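Local coordinates for prephenate dehydrogenase (Aquifex aeolicus, PDB 2G5C), which probably catalyses the NAD+-dependent oxidative decarboxylation of prephenate to 4-hydroxyphenylpyruvate, a step of tyrosine biosynthesis, at residues P173-H176 and D177-G181; S184-P187 and H188-F192; P204-L208 and F209-G213. All blocks are in the same frame, centred on the assembly; numbering follows the deposited sequence.

Contact 1 of 3, residues P173-H176 and D177-G181; sequences PELH and DYVFG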
ATOM      1  N   PRO A 173      12.553  25.032  -0.112  1.00 26.45           N
ATOM      2  CA  PRO A 173      12.248  24.332  -1.359  1.00 26.43           C
ATOM      3  C   PRO A 173      12.959  22.979  -1.458  1.00 27.45           C
ATOM      4  O   PRO A 173      12.379  21.991  -1.919  1.00 25.24           O
ATOM      5  CB  PRO A 173      12.726  25.314  -2.417  1.00 25.72           C
ATOM      6  CG  PRO A 173      12.372  26.627  -1.807  1.00 24.76           C
ATOM      7  CD  PRO A 173      12.821  26.461  -0.366  1.00 25.73           C
ATOM      8  N   GLU A 174      14.214  22.940  -1.018  1.00 26.82           N
ATOM      9  CA  GLU A 174      15.000  21.717  -1.078  1.00 26.80           C
ATOM     10  C   GLU A 174      14.598  20.669  -0.050  1.00 24.08           C
ATOM     11  O   GLU A 174      14.607  19.475  -0.348  1.00 24.71           O
ATOM     12  CB  GLU A 174      16.498  22.030  -0.956  1.00 28.77           C
ATOM     13  CG  GLU A 174      16.844  23.201  -0.043  1.00 34.83           C
ATOM     14  CD  GLU A 174      16.468  24.551  -0.643  1.00 35.41           C
ATOM     15  OE1 GLU A 174      16.941  24.869  -1.758  1.00 38.01           O
ATOM     16  OE2 GLU A 174      15.698  25.295   0.001  1.00 37.68           O
ATOM     17  N   LEU A 175      14.239  21.099   1.155  1.00 22.81           N
ATOM     18  CA  LEU A 175      13.830  20.146   2.177  1.00 23.64           C
ATOM     19  C   LEU A 175      12.516  19.497   1.764  1.00 22.91           C
ATOM     20  O   LEU A 175      12.317  18.305   1.972  1.00 20.67           O
ATOM     21  CB  LEU A 175      13.668  20.825   3.537  1.00 23.63           C
ATOM     22  CG  LEU A 175      13.278  19.886   4.687  1.00 27.25           C
ATOM     23  CD1 LEU A 175      14.283  18.740   4.798  1.00 26.35           C
ATOM     24  CD2 LEU A 175      13.212  20.675   5.991  1.00 26.37           C
ATOM     25  N   HIS A 176      11.621  20.283   1.170  1.00 21.33           N
ATOM     26  CA  HIS A 176      10.339  19.742   0.723  1.00 21.50           C
ATOM     27  C   HIS A 176      10.554  18.609  -0.270  1.00 19.08           C
ATOM     28  O   HIS A 176       9.987  17.534  -0.121  1.00 18.97           O
ATOM     29  CB  HIS A 176       9.487  20.840   0.078  1.00 20.89           C
ATOM     30  CG  HIS A 176       8.249  20.334  -0.602  1.00 19.78           C
ATOM     31  ND1 HIS A 176       8.273  19.733  -1.844  1.00 20.11           N
ATOM     32  CD2 HIS A 176       6.951  20.349  -0.218  1.00 18.89           C
ATOM     33  CE1 HIS A 176       7.043  19.401  -2.195  1.00 20.06           C
ATOM     34  NE2 HIS A 176       6.222  19.762  -1.226  1.00 19.84           N
ATOM     35  N   ASP A 177      11.389  18.843  -1.276  1.00 19.34           N
ATOM     36  CA  ASP A 177      11.637  17.819  -2.282  1.00 19.57           C
ATOM     37  C   ASP A 177      12.378  16.605  -1.751  1.00 20.16           C
ATOM     38  O   ASP A 177      12.258  15.508  -2.295  1.00 20.96           O
ATOM     39  CB  ASP A 177      12.385  18.417  -3.469  1.00 18.69           C
ATOM     40  CG  ASP A 177      11.475  19.231  -4.368  1.00 21.08           C
ATOM     41  OD1 ASP A 177      10.359  19.579  -3.920  1.00 20.50           O
ATOM     42  OD2 ASP A 177      11.878  19.530  -5.510  1.00 22.55           O
ATOM     43  N   TYR A 178      13.152  16.794  -0.693  1.00 20.03           N
ATOM     44  CA  TYR A 178      13.867  15.671  -0.115  1.00 19.39           C
ATOM     45  C   TYR A 178      12.856  14.803   0.623  1.00 18.74           C
ATOM     46  O   TYR A 178      12.763  13.598   0.389  1.00 19.06           O
ATOM     47  CB  TYR A 178      14.931  16.146   0.876  1.00 19.82           C
ATOM     48  CG  TYR A 178      15.596  14.996   1.603  1.00 20.14           C
ATOM     49  CD1 TYR A 178      16.516  14.175   0.953  1.00 19.88           C
ATOM     50  CD2 TYR A 178      15.273  14.705   2.927  1.00 19.37           C
ATOM     51  CE1 TYR A 178      17.095  13.087   1.608  1.00 22.33           C
ATOM     52  CE2 TYR A 178      15.846  13.624   3.588  1.00 19.06           C
ATOM     53  CZ  TYR A 178      16.752  12.822   2.923  1.00 19.59           C
ATOM     54  OH  TYR A 178      17.310  11.746   3.569  1.00 22.37           O
ATOM     55  N   VAL A 179      12.108  15.432   1.521  1.00 16.90           N
ATOM     56  CA  VAL A 179      11.117  14.729   2.317  1.00 18.97           C
ATOM     57  C   VAL A 179      10.099  13.967   1.467  1.00 17.91           C
ATOM     58  O   VAL A 179       9.894  12.769   1.651  1.00 16.28           O
ATOM     59  CB  VAL A 179      10.378  15.708   3.256  1.00 17.42           C
ATOM     60  CG1 VAL A 179       9.256  14.980   4.006  1.00 20.13           C
ATOM     61  CG2 VAL A 179      11.363  16.301   4.249  1.00 16.38           C
ATOM     62  N   PHE A 180       9.468  14.658   0.530  1.00 18.20           N
ATOM     63  CA  PHE A 180       8.475  14.016  -0.307  1.00 19.77           C
ATOM     64  C   PHE A 180       9.090  13.095  -1.341  1.00 18.66           C
ATOM     65  O   PHE A 180       8.415  12.231  -1.893  1.00 19.19           O
ATOM     66  CB  PHE A 180       7.571  15.081  -0.925  1.00 19.28           C
ATOM     67  CG  PHE A 180       6.701  15.747   0.095  1.00 23.93           C
ATOM     68  CD1 PHE A 180       5.552  15.111   0.559  1.00 23.23           C
ATOM     69  CD2 PHE A 180       7.094  16.944   0.693  1.00 23.13           C
ATOM     70  CE1 PHE A 180       4.812  15.648   1.610  1.00 25.56           C
ATOM     71  CE2 PHE A 180       6.363  17.487   1.743  1.00 25.56           C
ATOM     72  CZ  PHE A 180       5.219  16.834   2.206  1.00 24.99           C
ATOM     73  N   GLY A 181      10.385  13.265  -1.581  1.00 18.39           N
ATOM     74  CA  GLY A 181      11.059  12.384  -2.506  1.00 16.11           C
ATOM     75  C   GLY A 181      11.099  11.012  -1.852  1.00 17.50           C
ATOM     76  O   GLY A 181      10.952   9.986  -2.519  1.00 18.23           O
TER

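Contact 2 of 3, residues S184-P187 and H188-F192; sequences SHLP and HAVAF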
ATOM      1  N   SER A 184       6.891   9.981  -0.496  1.00 20.86           N
ATOM      2  CA  SER A 184       5.855   9.931  -1.519  1.00 19.14           C
ATOM      3  C   SER A 184       6.322   9.395  -2.867  1.00 18.76           C
ATOM      4  O   SER A 184       5.740   8.459  -3.408  1.00 18.66           O
ATOM      5  CB  SER A 184       5.256  11.328  -1.715  1.00 21.82           C
ATOM      6  OG  SER A 184       4.417  11.360  -2.858  1.00 21.27           O
ATOM      7  N   HIS A 185       7.372   9.989  -3.418  1.00 17.20           N
ATOM      8  CA  HIS A 185       7.863   9.556  -4.720  1.00 17.50           C
ATOM      9  C   HIS A 185       8.413   8.137  -4.689  1.00 17.25           C
ATOM     10  O   HIS A 185       8.068   7.319  -5.540  1.00 17.14           O
ATOM     11  CB  HIS A 185       8.913  10.545  -5.217  1.00 15.67           C
ATOM     12  CG  HIS A 185       8.450  11.969  -5.158  1.00 19.23           C
ATOM     13  ND1 HIS A 185       9.305  13.041  -5.304  1.00 17.48           N
ATOM     14  CD2 HIS A 185       7.221  12.493  -4.940  1.00 14.08           C
ATOM     15  CE1 HIS A 185       8.620  14.164  -5.175  1.00 18.43           C
ATOM     16  NE2 HIS A 185       7.353  13.860  -4.955  1.00 17.35           N
ATOM     17  N   LEU A 186       9.260   7.843  -3.707  1.00 17.12           N
ATOM     18  CA  LEU A 186       9.845   6.508  -3.582  1.00 15.84           C
ATOM     19  C   LEU A 186       8.756   5.437  -3.509  1.00 17.55           C
ATOM     20  O   LEU A 186       8.812   4.439  -4.228  1.00 16.19           O
ATOM     21  CB  LEU A 186      10.746   6.438  -2.342  1.00 15.84           C
ATOM     22  CG  LEU A 186      11.176   5.045  -1.877  1.00 17.46           C
ATOM     23  CD1 LEU A 186      11.995   4.353  -2.967  1.00 15.00           C
ATOM     24  CD2 LEU A 186      11.974   5.174  -0.577  1.00 15.63           C
ATOM     25  N   PRO A 187       7.754   5.621  -2.628  1.00 17.27           N
ATOM     26  CA  PRO A 187       6.672   4.639  -2.508  1.00 18.98           C
ATOM     27  C   PRO A 187       5.976   4.397  -3.843  1.00 19.60           C
ATOM     28  O   PRO A 187       5.595   3.272  -4.163  1.00 18.46           O
ATOM     29  CB  PRO A 187       5.741   5.279  -1.480  1.00 21.52           C
ATOM     30  CG  PRO A 187       6.690   6.005  -0.591  1.00 18.22           C
ATOM     31  CD  PRO A 187       7.651   6.640  -1.568  1.00 17.91           C
ATOM     32  N   HIS A 188       5.806   5.458  -4.629  1.00 19.73           N
ATOM     33  CA  HIS A 188       5.167   5.307  -5.931  1.00 19.51           C
ATOM     34  C   HIS A 188       6.100   4.575  -6.889  1.00 18.46           C
ATOM     35  O   HIS A 188       5.677   3.659  -7.594  1.00 20.06           O
ATOM     36  CB  HIS A 188       4.752   6.677  -6.498  1.00 20.30           C
ATOM     37  CG  HIS A 188       3.460   7.191  -5.938  1.00 22.43           C
ATOM     38  ND1 HIS A 188       3.346   7.695  -4.660  1.00 23.96           N
ATOM     39  CD2 HIS A 188       2.212   7.230  -6.469  1.00 23.41           C
ATOM     40  CE1 HIS A 188       2.086   8.022  -4.425  1.00 22.76           C
ATOM     41  NE2 HIS A 188       1.377   7.749  -5.507  1.00 24.63           N
ATOM     42  N   ALA A 189       7.373   4.959  -6.904  1.00 17.14           N
ATOM     43  CA  ALA A 189       8.352   4.300  -7.766  1.00 16.11           C
ATOM     44  C   ALA A 189       8.372   2.801  -7.461  1.00 18.02           C
ATOM     45  O   ALA A 189       8.450   1.960  -8.363  1.00 16.08           O
ATOM     46  CB  ALA A 189       9.728   4.895  -7.536  1.00 13.98           C
ATOM     47  N   VAL A 190       8.300   2.472  -6.175  1.00 16.22           N
ATOM     48  CA  VAL A 190       8.300   1.081  -5.740  1.00 18.01           C
ATOM     49  C   VAL A 190       7.087   0.318  -6.281  1.00 16.40           C
ATOM     50  O   VAL A 190       7.214  -0.817  -6.739  1.00 17.48           O
ATOM     51  CB  VAL A 190       8.330   1.002  -4.188  1.00 17.10           C
ATOM     52  CG1 VAL A 190       7.857  -0.357  -3.717  1.00 20.44           C
ATOM     53  CG2 VAL A 190       9.751   1.253  -3.701  1.00 18.55           C
ATOM     54  N   ALA A 191       5.916   0.946  -6.234  1.00 15.61           N
ATOM     55  CA  ALA A 191       4.691   0.314  -6.723  1.00 15.36           C
ATOM     56  C   ALA A 191       4.770   0.082  -8.234  1.00 15.54           C
ATOM     57  O   ALA A 191       4.381  -0.978  -8.734  1.00 15.73           O
ATOM     58  CB  ALA A 191       3.489   1.182  -6.392  1.00 14.42           C
ATOM     59  N   PHE A 192       5.258   1.078  -8.965  1.00 15.37           N
ATOM     60  CA  PHE A 192       5.396   0.927 -10.415  1.00 16.06           C
ATOM     61  C   PHE A 192       6.303  -0.271 -10.694  1.00 15.44           C
ATOM     62  O   PHE A 192       6.027  -1.083 -11.579  1.00 15.54           O
ATOM     63  CB  PHE A 192       6.007   2.190 -11.035  1.00 15.17           C
ATOM     64  CG  PHE A 192       5.066   3.362 -11.096  1.00 16.75           C
ATOM     65  CD1 PHE A 192       3.865   3.275 -11.795  1.00 18.40           C
ATOM     66  CD2 PHE A 192       5.390   4.568 -10.474  1.00 18.41           C
ATOM     67  CE1 PHE A 192       2.994   4.379 -11.878  1.00 19.85           C
ATOM     68  CE2 PHE A 192       4.531   5.677 -10.548  1.00 21.09           C
ATOM     69  CZ  PHE A 192       3.331   5.582 -11.252  1.00 19.66           C
TER

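Contact 3 of 3, residues P204-L208 and F209-G213; sequences PEVDL and FKYPG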
ATOM      1  N   PRO A 204       3.667 -19.014 -18.065  1.00 38.22           N
ATOM      2  CA  PRO A 204       2.589 -19.656 -18.822  1.00 38.52           C
ATOM      3  C   PRO A 204       1.602 -20.389 -17.922  1.00 38.58           C
ATOM      4  O   PRO A 204       0.440 -20.555 -18.280  1.00 40.20           O
ATOM      5  CB  PRO A 204       3.341 -20.605 -19.741  1.00 40.16           C
ATOM      6  CG  PRO A 204       4.609 -19.850 -20.016  1.00 40.26           C
ATOM      7  CD  PRO A 204       4.982 -19.369 -18.635  1.00 39.23           C
ATOM      8  N   GLU A 205       2.066 -20.825 -16.754  1.00 37.85           N
ATOM      9  CA  GLU A 205       1.197 -21.537 -15.830  1.00 37.72           C
ATOM     10  C   GLU A 205       0.641 -20.668 -14.703  1.00 36.42           C
ATOM     11  O   GLU A 205       0.109 -21.195 -13.722  1.00 36.20           O
ATOM     12  CB  GLU A 205       1.921 -22.752 -15.243  1.00 40.84           C
ATOM     13  CG  GLU A 205       3.032 -22.437 -14.261  1.00 43.61           C
ATOM     14  CD  GLU A 205       3.872 -23.661 -13.948  1.00 46.04           C
ATOM     15  OE1 GLU A 205       4.481 -24.211 -14.890  1.00 48.59           O
ATOM     16  OE2 GLU A 205       3.923 -24.078 -12.771  1.00 47.92           O
ATOM     17  N   VAL A 206       0.773 -19.347 -14.826  1.00 33.49           N
ATOM     18  CA  VAL A 206       0.224 -18.458 -13.807  1.00 28.19           C
ATOM     19  C   VAL A 206       0.335 -16.962 -14.064  1.00 26.11           C
ATOM     20  O   VAL A 206       1.413 -16.432 -14.354  1.00 23.05           O
ATOM     21  CB  VAL A 206       0.816 -18.747 -12.403  1.00 28.26           C
ATOM     22  CG1 VAL A 206       2.297 -18.380 -12.356  1.00 27.64           C
ATOM     23  CG2 VAL A 206       0.021 -17.987 -11.353  1.00 25.99           C
ATOM     24  N   ASP A 207      -0.817 -16.301 -13.963  1.00 23.29           N
ATOM     25  CA  ASP A 207      -0.944 -14.857 -14.126  1.00 22.14           C
ATOM     26  C   ASP A 207      -0.971 -14.326 -12.694  1.00 21.83           C
ATOM     27  O   ASP A 207      -1.987 -14.439 -11.999  1.00 23.10           O
ATOM     28  CB  ASP A 207      -2.260 -14.522 -14.839  1.00 22.84           C
ATOM     29  CG  ASP A 207      -2.513 -13.029 -14.939  1.00 23.80           C
ATOM     30  OD1 ASP A 207      -1.706 -12.236 -14.409  1.00 21.90           O
ATOM     31  OD2 ASP A 207      -3.532 -12.644 -15.552  1.00 26.90           O
ATOM     32  N   LEU A 208       0.149 -13.756 -12.256  1.00 19.84           N
ATOM     33  CA  LEU A 208       0.276 -13.250 -10.891  1.00 19.70           C
ATOM     34  C   LEU A 208      -0.736 -12.179 -10.469  1.00 18.83           C
ATOM     35  O   LEU A 208      -1.016 -12.022  -9.278  1.00 19.66           O
ATOM     36  CB  LEU A 208       1.710 -12.751 -10.656  1.00 16.60           C
ATOM     37  CG  LEU A 208       2.798 -13.828 -10.787  1.00 17.24           C
ATOM     38  CD1 LEU A 208       4.172 -13.210 -10.549  1.00 17.61           C
ATOM     39  CD2 LEU A 208       2.547 -14.958  -9.789  1.00 18.62           C
ATOM     40  N   PHE A 209      -1.301 -11.453 -11.429  1.00 20.52           N
ATOM     41  CA  PHE A 209      -2.267 -10.415 -11.080  1.00 20.99           C
ATOM     42  C   PHE A 209      -3.582 -10.979 -10.540  1.00 21.38           C
ATOM     43  O   PHE A 209      -4.403 -10.246  -9.990  1.00 20.77           O
ATOM     44  CB  PHE A 209      -2.529  -9.499 -12.286  1.00 23.20           C
ATOM     45  CG  PHE A 209      -1.373  -8.593 -12.610  1.00 23.63           C
ATOM     46  CD1 PHE A 209      -0.507  -8.889 -13.659  1.00 23.65           C
ATOM     47  CD2 PHE A 209      -1.120  -7.466 -11.829  1.00 23.39           C
ATOM     48  CE1 PHE A 209       0.597  -8.071 -13.924  1.00 25.92           C
ATOM     49  CE2 PHE A 209      -0.018  -6.641 -12.084  1.00 22.84           C
ATOM     50  CZ  PHE A 209       0.841  -6.946 -13.133  1.00 23.61           C
ATOM     51  N   LYS A 210      -3.765 -12.287 -10.685  1.00 23.54           N
ATOM     52  CA  LYS A 210      -4.973 -12.942 -10.201  1.00 26.23           C
ATOM     53  C   LYS A 210      -4.952 -13.181  -8.691  1.00 26.82           C
ATOM     54  O   LYS A 210      -5.921 -13.693  -8.137  1.00 27.09           O
ATOM     55  CB  LYS A 210      -5.175 -14.281 -10.919  1.00 27.51           C
ATOM     56  CG  LYS A 210      -5.549 -14.145 -12.388  1.00 31.30           C
ATOM     57  CD  LYS A 210      -5.949 -15.481 -12.988  1.00 34.62           C
ATOM     58  CE  LYS A 210      -6.478 -15.297 -14.408  1.00 38.78           C
ATOM     59  NZ  LYS A 210      -6.878 -16.585 -15.037  1.00 41.17           N
ATOM     60  N   TYR A 211      -3.861 -12.802  -8.027  1.00 26.26           N
ATOM     61  CA  TYR A 211      -3.748 -13.010  -6.580  1.00 25.91           C
ATOM     62  C   TYR A 211      -3.301 -11.760  -5.823  1.00 25.43           C
ATOM     63  O   TYR A 211      -2.152 -11.663  -5.391  1.00 24.44           O
ATOM     64  CB  TYR A 211      -2.773 -14.158  -6.304  1.00 25.33           C
ATOM     65  CG  TYR A 211      -3.078 -15.372  -7.134  1.00 25.93           C
ATOM     66  CD1 TYR A 211      -2.519 -15.531  -8.401  1.00 26.76           C
ATOM     67  CD2 TYR A 211      -4.000 -16.318  -6.699  1.00 26.20           C
ATOM     68  CE1 TYR A 211      -2.878 -16.598  -9.217  1.00 26.83           C
ATOM     69  CE2 TYR A 211      -4.369 -17.389  -7.505  1.00 27.36           C
ATOM     70  CZ  TYR A 211      -3.805 -17.522  -8.765  1.00 28.96           C
ATOM     71  OH  TYR A 211      -4.170 -18.574  -9.575  1.00 29.66           O
ATOM     72  N   PRO A 212      -4.215 -10.791  -5.640  1.00 25.06           N
ATOM     73  CA  PRO A 212      -3.936  -9.533  -4.938  1.00 25.85           C
ATOM     74  C   PRO A 212      -4.193  -9.544  -3.431  1.00 26.68           C
ATOM     75  O   PRO A 212      -3.875  -8.576  -2.740  1.00 26.02           O
ATOM     76  CB  PRO A 212      -4.859  -8.554  -5.640  1.00 26.92           C
ATOM     77  CG  PRO A 212      -6.090  -9.397  -5.822  1.00 26.31           C
ATOM     78  CD  PRO A 212      -5.518 -10.717  -6.330  1.00 23.26           C
ATOM     79  N   GLY A 213      -4.770 -10.628  -2.921  1.00 25.23           N
ATOM     80  CA  GLY A 213      -5.079 -10.679  -1.505  1.00 22.51           C
ATOM     81  C   GLY A 213      -3.932 -11.007  -0.576  1.00 23.07           C
ATOM     82  O   GLY A 213      -4.108 -11.022   0.638  1.00 23.34           O
TER

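Contact 1 of 3, residues P173-H176 and D177-G181
His176 sends CG away from its backbone N (chi1 171°), while Phe180, one turn later, keeps CG beside its own N (chi1 -69°), and these two settings swing the rings onto the same flank of the helix. There they meet obliquely, centroids 4.5 Å apart and planes inclined by 36°. Phe180 CD2 lies over the centre of one imidazole face, 3.5 Å from His176 NE2, with Phe180 CE2 equally near His176 CD2. The imidazole edge is engaged as well: His176 ND1 donates to Asp177 OD1 at 2.9 Å, with the carboxylate oxygen close to the ring plane, although the carboxylate itself is turned well out of it. Face and edge together restrict rotation of the imidazole. On a neighbouring flank, Leu175 CD1 rests against Val179 CG2 at 3.8 Å, the two branches crossing obliquely. Beneath the side chains run the i to i+4 bonds of the alpha helix. Val179 N to Leu175 O (2.9 Å) and Phe180 N to His176 O (3.0 Å) are both nearly straight, whereas the first, from Asp177 N to Pro173 O, is long and weak at 3.4 Å. The stretch forms the opening turns of helix 173-201, directly after strand 167-170, packed against the Rossmann-type nucleotide-binding region. His176 NE2 is hydrogen-bonded to His118 of strand 114-120, whose ring also meets Phe180 edge-to-face, and Asp177 OD1 accepts a second bond from Lys99 N. Pro173 packs on helix 101-110, Asp177 and Tyr178 touch helix 238-260, and Tyr178 OH bonds to Met201 O of the second subunit.

Contact 2 of 3, residues S184-P187 and H188-F192
Helix 173-201, in the region that builds the dimer, is kinked at Pro187, and Ser184 and His188 face each other across the turn there. Pro187 has no N-H to give to the preceding turn, but the following residues resume the i to i+4 ladder, with Ala189 N to His185 O and Val190 N to Leu186 O both at 2.8 Å. The carbonyl of Ser184 is gripped twice by one residue: His188 N donates to Ser184 O at 3.2 Å and His188 ND1 at 2.8 Å, from opposite faces of the carbonyl plane. A chi1 of -81° points CG of His188 away from its own carbonyl carbon and lays ND1 against the preceding turn. The ring is also stacked with Trp230 of helix 227-236, and the side chain lies about 6 Å from that of Glu124, which binds NAD, so this flank lies near the cofactor site. A different flank is apolar, where Leu186 and Val190 cover Phe248 of helix 238-260 and Val190 meets its own counterpart on the second subunit. Leu186 CD1 touches Val190 CG2 at 3.9 Å, and the same CG2 sits 3.4 Å from Leu186 O. The ND1 bond, with the stack on Trp230, probably limits rotation of the His188 imidazole; Ser184 O lies only 14° out of the ring plane.

Contact 3 of 3, residues P204-L208 and F209-G213
Val206 meets the second segment through CG2, which reaches the Tyr211 ring at CE1, 3.9 Å away. At Asp207 the contact becomes polar. Its side chain extends away from the backbone N (chi1 175°), turning the carboxylate forward over the next turn, where Asp207 OD1 accepts from Phe209 N at 3.1 Å. The donor arrives from above the carboxylate plane. The backbone oxygen of Asp207 takes Lys210 N, also at 3.1 Å. Lys210 crosses Asp207 at about a right angle, its CG 4.0 Å from Asp207 OD2, but its NZ remains 5.2 Å from that oxygen. The salt bridge of OD2 goes instead to Arg278 of the second subunit. With an alanine at Asp207, Phe209 N would probably lose this acceptor and Arg278 of the second subunit its acidic mate. Leu208 O then receives Tyr211 N at 3.2 Å. The two backbone i to i+3 bonds, from Lys210 N and Tyr211 N, wind a short 3-10 turn, with the Asp207 carboxylate bonded to the amide two residues on, as in an Asx turn. Leu208 and Phe209 fold back onto the end of helix 173-201, while Tyr211 OH bonds to Glu169 of the second subunit, whose Lys140 makes a cation-pi contact with the Tyr211 ring. One carboxylate therefore does two jobs: OD1 shapes the turn and OD2 carries charge pairing across the dimer interface.

In the fold
Contacts 1 and 2 lie in series on helix 173-201 and join directly, probably through bonds from His185 N to Phe180 O and from Leu186 N to Gly181 O. Both are largely buried, and each sets a histidine about 9 Å from the bound NAD, one tied to a carboxylate and the other to a backbone carbonyl. Contact 3 belongs to the loop beyond the helix, its centre 37 Å from that of contact 1; it is only partly buried and far from the cofactor. All three touch the second subunit, contact 2 by apolar packing, contact 3 by a salt bridge, hydrogen bonds and a cation-pi contact as well as by packing. Val179 of contact 1 packs on Tyr211 of the partner's contact 3.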